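Local coordinates for protein virulence factor (Pectobacterium carotovorum, PDB 2W3Y) that acts as a virulence factor toward Drosophila, is S-palmitoylated and binds to lipid vesicles, at residues T162-D176 / Y187-Q200. Sequence-based numbering, arbitrary orientation.
Sequences TQANYNYLYAYSTHD and YKPRFLIYGTHFKQ. With PLM (palmitic acid), chain C.
Y172 lies across L192 and Y194, and this cluster shows how one face of an antiparallel strand pair can be built from aromatic rings. With chi1 at 71°, CG of Y172 sits between its backbone N and carbonyl carbon, which lays the ring over the neighbouring strand. One ring face receives L192 in a CH-pi contact, CB standing 3.8 Å from the centroid, while L192 CD1 comes within 3.5 Å of Y172 CE1. The ring edge then turns to the face of Y194 in an edge-to-face pair, planes 80° apart, with Y172 OH 3.4 Å from Y194 CZ; that hydroxyl is hydrogen-bonded to A133 O.

Further along the same face, D176 and R190 form a salt bridge. R190 NH2 gives D176 OD1 a nearly straight bond (3.0 Å, 174°) on its syn side, almost in the guanidinium plane, whereas the bonds to OD2 from NE and NH2 are weak. T174 OG1 donates to the same OD1, and Y275 bonds OD2, so the carboxylate is held from several directions.

Toward the other end, F198 sets CE2 over one face of the Y168 ring, 3.4 Å from Y168 CD2, the two planes oblique to each other. The palmitate meets the F198 ring edge at C6, and its terminal CF lies over a face of Y170, 3.6 Å from Y170 CG. H175, on the opposite face of the sheet, shares through ND1 a 2.8 Å hydrogen bond with Y187 OH.

Paired backbone hydrogen bonds run from Y166–F198 to D176–K188, joining the two arms of a long, twisted antiparallel beta hairpin within the mixed sheet of the Evf fold; the aromatic side chains on one face of the hairpin line the palmitate site.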
# COMPACT_ATOMS: atom_id res chain seq x y z
N THR A 162 14.68 10.90 18.00
CA THR A 162 14.04 11.48 19.20
C THR A 162 13.16 10.47 19.95
O THR A 162 13.00 9.31 19.52
CB THR A 162 13.16 12.73 18.87
OG1 THR A 162 11.96 12.32 18.22
CG2 THR A 162 13.89 13.75 17.99
N GLN A 163 12.57 10.93 21.06
CA GLN A 163 11.69 10.09 21.88
C GLN A 163 10.26 10.06 21.37
O GLN A 163 9.43 9.29 21.87
CB GLN A 163 11.70 10.59 23.33
CG GLN A 163 13.02 10.41 24.03
CD GLN A 163 13.43 8.96 24.14
OE1 GLN A 163 14.49 8.57 23.65
NE2 GLN A 163 12.59 8.15 24.77
N ALA A 164 9.95 10.89 20.39
CA ALA A 164 8.60 11.03 19.89
C ALA A 164 8.10 9.75 19.18
O ALA A 164 8.92 8.90 18.78
CB ALA A 164 8.51 12.22 18.95
N ASN A 165 6.78 9.61 19.07
CA ASN A 165 6.21 8.53 18.25
C ASN A 165 6.64 8.75 16.81
O ASN A 165 6.79 9.90 16.38
CB ASN A 165 4.68 8.50 18.34
CG ASN A 165 4.16 8.08 19.73
OD1 ASN A 165 4.87 7.51 20.58
ND2 ASN A 165 2.86 8.32 19.93
N TYR A 166 6.85 7.66 16.07
CA TYR A 166 7.30 7.73 14.68
C TYR A 166 6.19 7.18 13.75
O TYR A 166 5.87 5.98 13.77
CB TYR A 166 8.62 6.96 14.50
CG TYR A 166 9.26 7.10 13.13
CD1 TYR A 166 10.12 8.17 12.84
CD2 TYR A 166 8.98 6.16 12.11
CE1 TYR A 166 10.70 8.30 11.56
CE2 TYR A 166 9.57 6.28 10.86
CZ TYR A 166 10.41 7.34 10.59
OH TYR A 166 10.96 7.43 9.32
N ASN A 167 5.59 8.06 12.97
CA ASN A 167 4.48 7.69 12.08
C ASN A 167 4.90 6.78 10.92
O ASN A 167 5.94 7.01 10.30
CB ASN A 167 3.78 8.93 11.52
CG ASN A 167 3.02 9.71 12.60
OD1 ASN A 167 2.34 9.12 13.43
ND2 ASN A 167 3.14 11.02 12.58
N TYR A 168 4.08 5.77 10.64
CA TYR A 168 4.45 4.67 9.73
C TYR A 168 3.23 4.20 8.95
O TYR A 168 2.27 3.68 9.53
CB TYR A 168 5.08 3.53 10.53
CG TYR A 168 5.64 2.35 9.72
CD1 TYR A 168 6.59 2.54 8.70
CD2 TYR A 168 5.26 1.04 10.04
CE1 TYR A 168 7.12 1.43 7.98
CE2 TYR A 168 5.79 -0.06 9.35
CZ TYR A 168 6.72 0.15 8.32
OH TYR A 168 7.24 -0.96 7.65
N LEU A 169 3.28 4.40 7.63
CA LEU A 169 2.17 4.12 6.72
C LEU A 169 2.58 3.11 5.64
O LEU A 169 3.73 3.10 5.20
CB LEU A 169 1.67 5.43 6.05
CG LEU A 169 1.20 6.64 6.90
CD1 LEU A 169 2.37 7.51 7.37
CD2 LEU A 169 0.21 7.52 6.12
N TYR A 170 1.65 2.23 5.27
CA TYR A 170 1.74 1.39 4.09
C TYR A 170 0.78 1.96 3.05
O TYR A 170 -0.41 2.06 3.30
CB TYR A 170 1.37 -0.07 4.39
CG TYR A 170 2.54 -0.89 4.87
CD1 TYR A 170 3.23 -0.52 6.01
CD2 TYR A 170 2.98 -2.04 4.17
CE1 TYR A 170 4.31 -1.23 6.47
CE2 TYR A 170 4.09 -2.78 4.63
CZ TYR A 170 4.75 -2.34 5.79
OH TYR A 170 5.84 -2.99 6.33
N ALA A 171 1.34 2.35 1.90
CA ALA A 171 0.56 2.81 0.74
C ALA A 171 0.83 1.79 -0.36
O ALA A 171 1.89 1.79 -0.98
CB ALA A 171 1.00 4.19 0.33
N TYR A 172 -0.14 0.91 -0.59
CA TYR A 172 0.10 -0.30 -1.35
C TYR A 172 -1.09 -0.80 -2.14
O TYR A 172 -2.20 -0.27 -2.01
CB TYR A 172 0.66 -1.42 -0.42
CG TYR A 172 -0.29 -2.05 0.60
CD1 TYR A 172 -0.77 -3.35 0.43
CD2 TYR A 172 -0.69 -1.34 1.75
CE1 TYR A 172 -1.63 -3.95 1.38
CE2 TYR A 172 -1.55 -1.93 2.70
CZ TYR A 172 -2.00 -3.24 2.51
OH TYR A 172 -2.84 -3.82 3.45
N SER A 173 -0.83 -1.78 -3.01
CA SER A 173 -1.86 -2.55 -3.68
C SER A 173 -1.59 -4.04 -3.52
O SER A 173 -0.43 -4.45 -3.33
CB SER A 173 -1.98 -2.16 -5.18
OG SER A 173 -0.82 -2.50 -5.92
N THR A 174 -2.67 -4.84 -3.55
CA THR A 174 -2.58 -6.30 -3.59
C THR A 174 -3.29 -6.79 -4.85
O THR A 174 -4.26 -6.19 -5.33
CB THR A 174 -3.19 -7.03 -2.35
OG1 THR A 174 -4.62 -7.02 -2.43
CG2 THR A 174 -2.73 -6.39 -1.03
N HIS A 175 -2.77 -7.88 -5.39
CA HIS A 175 -3.25 -8.44 -6.64
C HIS A 175 -3.48 -9.92 -6.36
O HIS A 175 -2.54 -10.72 -6.33
CB HIS A 175 -2.27 -8.08 -7.79
CG HIS A 175 -2.09 -6.60 -7.95
ND1 HIS A 175 -2.90 -5.84 -8.78
CD2 HIS A 175 -1.33 -5.72 -7.27
CE1 HIS A 175 -2.58 -4.57 -8.65
NE2 HIS A 175 -1.64 -4.47 -7.73
N ASP A 176 -4.74 -10.24 -6.03
CA ASP A 176 -5.13 -11.56 -5.54
C ASP A 176 -5.53 -12.48 -6.68
O ASP A 176 -6.45 -12.18 -7.41
CB ASP A 176 -6.36 -11.50 -4.61
CG ASP A 176 -6.22 -10.49 -3.48
OD1 ASP A 176 -5.09 -10.08 -3.14
OD2 ASP A 176 -7.28 -10.10 -2.96
N TYR A 187 -9.24 -12.71 -10.34
CA TYR A 187 -8.32 -11.61 -10.05
C TYR A 187 -9.04 -10.48 -9.30
O TYR A 187 -10.02 -9.90 -9.81
CB TYR A 187 -7.62 -11.14 -11.35
CG TYR A 187 -6.81 -9.88 -11.22
CD1 TYR A 187 -5.85 -9.72 -10.20
CD2 TYR A 187 -6.99 -8.83 -12.13
CE1 TYR A 187 -5.11 -8.54 -10.10
CE2 TYR A 187 -6.25 -7.67 -12.04
CZ TYR A 187 -5.31 -7.52 -11.02
OH TYR A 187 -4.58 -6.36 -10.94
N LYS A 188 -8.59 -10.20 -8.07
CA LYS A 188 -9.08 -9.06 -7.30
C LYS A 188 -7.95 -8.06 -7.04
O LYS A 188 -7.03 -8.35 -6.28
CB LYS A 188 -9.71 -9.52 -5.98
CG LYS A 188 -10.41 -8.41 -5.18
CD LYS A 188 -10.75 -8.84 -3.73
CE LYS A 188 -11.81 -9.95 -3.68
NZ LYS A 188 -13.10 -9.57 -4.35
N PRO A 189 -7.98 -6.89 -7.72
CA PRO A 189 -7.02 -5.85 -7.37
C PRO A 189 -7.54 -4.89 -6.29
O PRO A 189 -8.63 -4.32 -6.44
CB PRO A 189 -6.81 -5.10 -8.69
CG PRO A 189 -8.10 -5.29 -9.45
CD PRO A 189 -8.81 -6.51 -8.89
N ARG A 190 -6.77 -4.72 -5.21
CA ARG A 190 -7.15 -3.80 -4.10
C ARG A 190 -6.15 -2.66 -3.89
O ARG A 190 -4.93 -2.88 -3.97
CB ARG A 190 -7.29 -4.58 -2.79
CG ARG A 190 -8.40 -5.61 -2.73
CD ARG A 190 -8.36 -6.40 -1.39
NE ARG A 190 -7.39 -7.52 -1.40
CZ ARG A 190 -6.81 -8.04 -0.31
NH1 ARG A 190 -7.10 -7.56 0.90
NH2 ARG A 190 -5.95 -9.06 -0.42
N PHE A 191 -6.69 -1.46 -3.60
CA PHE A 191 -5.96 -0.25 -3.23
C PHE A 191 -6.15 -0.07 -1.72
O PHE A 191 -7.28 -0.01 -1.23
CB PHE A 191 -6.55 0.94 -4.02
CG PHE A 191 -6.03 2.30 -3.61
CD1 PHE A 191 -4.91 2.86 -4.22
CD2 PHE A 191 -6.71 3.06 -2.65
CE1 PHE A 191 -4.46 4.15 -3.85
CE2 PHE A 191 -6.27 4.33 -2.28
CZ PHE A 191 -5.15 4.87 -2.88
N LEU A 192 -5.04 -0.02 -0.98
CA LEU A 192 -5.05 0.03 0.50
C LEU A 192 -4.09 1.07 1.09
O LEU A 192 -2.93 1.13 0.68
CB LEU A 192 -4.72 -1.36 1.08
CG LEU A 192 -5.70 -2.49 0.75
CD1 LEU A 192 -5.08 -3.88 0.90
CD2 LEU A 192 -7.00 -2.38 1.57
N ILE A 193 -4.57 1.90 2.03
CA ILE A 193 -3.70 2.79 2.82
C ILE A 193 -3.89 2.47 4.30
O ILE A 193 -4.99 2.59 4.82
CB ILE A 193 -3.93 4.32 2.60
CG1 ILE A 193 -4.20 4.69 1.12
CG2 ILE A 193 -2.76 5.11 3.24
CD1 ILE A 193 -2.95 4.78 0.20
N TYR A 194 -2.81 2.01 4.94
CA TYR A 194 -2.85 1.62 6.36
C TYR A 194 -1.93 2.55 7.10
O TYR A 194 -0.90 2.97 6.55
CB TYR A 194 -2.37 0.19 6.56
CG TYR A 194 -3.38 -0.90 6.25
CD1 TYR A 194 -4.45 -0.68 5.38
CD2 TYR A 194 -3.23 -2.16 6.80
CE1 TYR A 194 -5.36 -1.70 5.10
CE2 TYR A 194 -4.13 -3.17 6.54
CZ TYR A 194 -5.19 -2.94 5.69
OH TYR A 194 -6.08 -3.98 5.45
N GLY A 195 -2.29 2.88 8.34
CA GLY A 195 -1.49 3.83 9.12
C GLY A 195 -1.34 3.41 10.57
O GLY A 195 -2.32 3.05 11.22
N THR A 196 -0.11 3.44 11.04
CA THR A 196 0.19 3.19 12.46
C THR A 196 1.35 4.11 12.90
O THR A 196 1.64 5.11 12.24
CB THR A 196 0.41 1.65 12.76
OG1 THR A 196 0.34 1.36 14.18
CG2 THR A 196 1.73 1.10 12.15
N HIS A 197 1.96 3.80 14.04
CA HIS A 197 3.13 4.51 14.52
C HIS A 197 3.92 3.55 15.41
O HIS A 197 3.38 2.53 15.85
CB HIS A 197 2.75 5.79 15.30
CG HIS A 197 1.84 5.53 16.46
ND1 HIS A 197 2.31 5.38 17.75
CD2 HIS A 197 0.51 5.34 16.52
CE1 HIS A 197 1.29 5.15 18.56
NE2 HIS A 197 0.19 5.12 17.84
N PHE A 198 5.19 3.89 15.66
CA PHE A 198 6.01 3.18 16.64
C PHE A 198 6.15 4.09 17.85
O PHE A 198 6.65 5.20 17.73
CB PHE A 198 7.42 2.91 16.11
CG PHE A 198 7.50 1.88 15.02
CD1 PHE A 198 7.90 0.56 15.31
CD2 PHE A 198 7.24 2.22 13.69
CE1 PHE A 198 8.02 -0.41 14.30
CE2 PHE A 198 7.36 1.26 12.66
CZ PHE A 198 7.74 -0.06 12.97
N LYS A 199 5.71 3.60 19.01
CA LYS A 199 5.99 4.23 20.30
C LYS A 199 7.46 3.95 20.69
O LYS A 199 8.07 3.01 20.18
CB LYS A 199 5.06 3.65 21.38
CG LYS A 199 3.57 3.82 21.12
CD LYS A 199 2.77 3.55 22.41
CE LYS A 199 1.43 2.90 22.13
NZ LYS A 199 0.60 3.68 21.18
N GLN A 200 8.02 4.76 21.59
CA GLN A 200 9.43 4.59 21.96
C GLN A 200 9.82 3.13 22.25
O GLN A 200 10.82 2.64 21.73
CB GLN A 200 9.82 5.48 23.17
CG GLN A 200 11.32 5.42 23.50
CD GLN A 200 12.19 5.82 22.32
OE1 GLN A 200 11.92 6.82 21.66
NE2 GLN A 200 13.23 5.05 22.05
C1 PLM C . 13.04 -5.97 10.35
O2 PLM C . 14.16 -5.89 10.91
C2 PLM C . 11.85 -5.19 10.89
C3 PLM C . 11.43 -4.02 10.00
C4 PLM C . 10.25 -3.22 10.58
C5 PLM C . 8.91 -3.92 10.39
C6 PLM C . 7.87 -3.49 11.42
C7 PLM C . 6.46 -3.85 10.98
C8 PLM C . 5.49 -4.08 12.15
C9 PLM C . 4.50 -2.91 12.22
CA PLM C . 3.07 -3.29 11.88
CB PLM C . 2.61 -2.62 10.59
CC PLM C . 1.49 -3.43 9.95
CD PLM C . 1.64 -3.51 8.43
CE PLM C . 0.42 -2.92 7.75
CF PLM C . 0.30 -3.37 6.31
O HOH W 1 15.13 7.11 20.44
O HOH W 2 7.35 7.34 21.76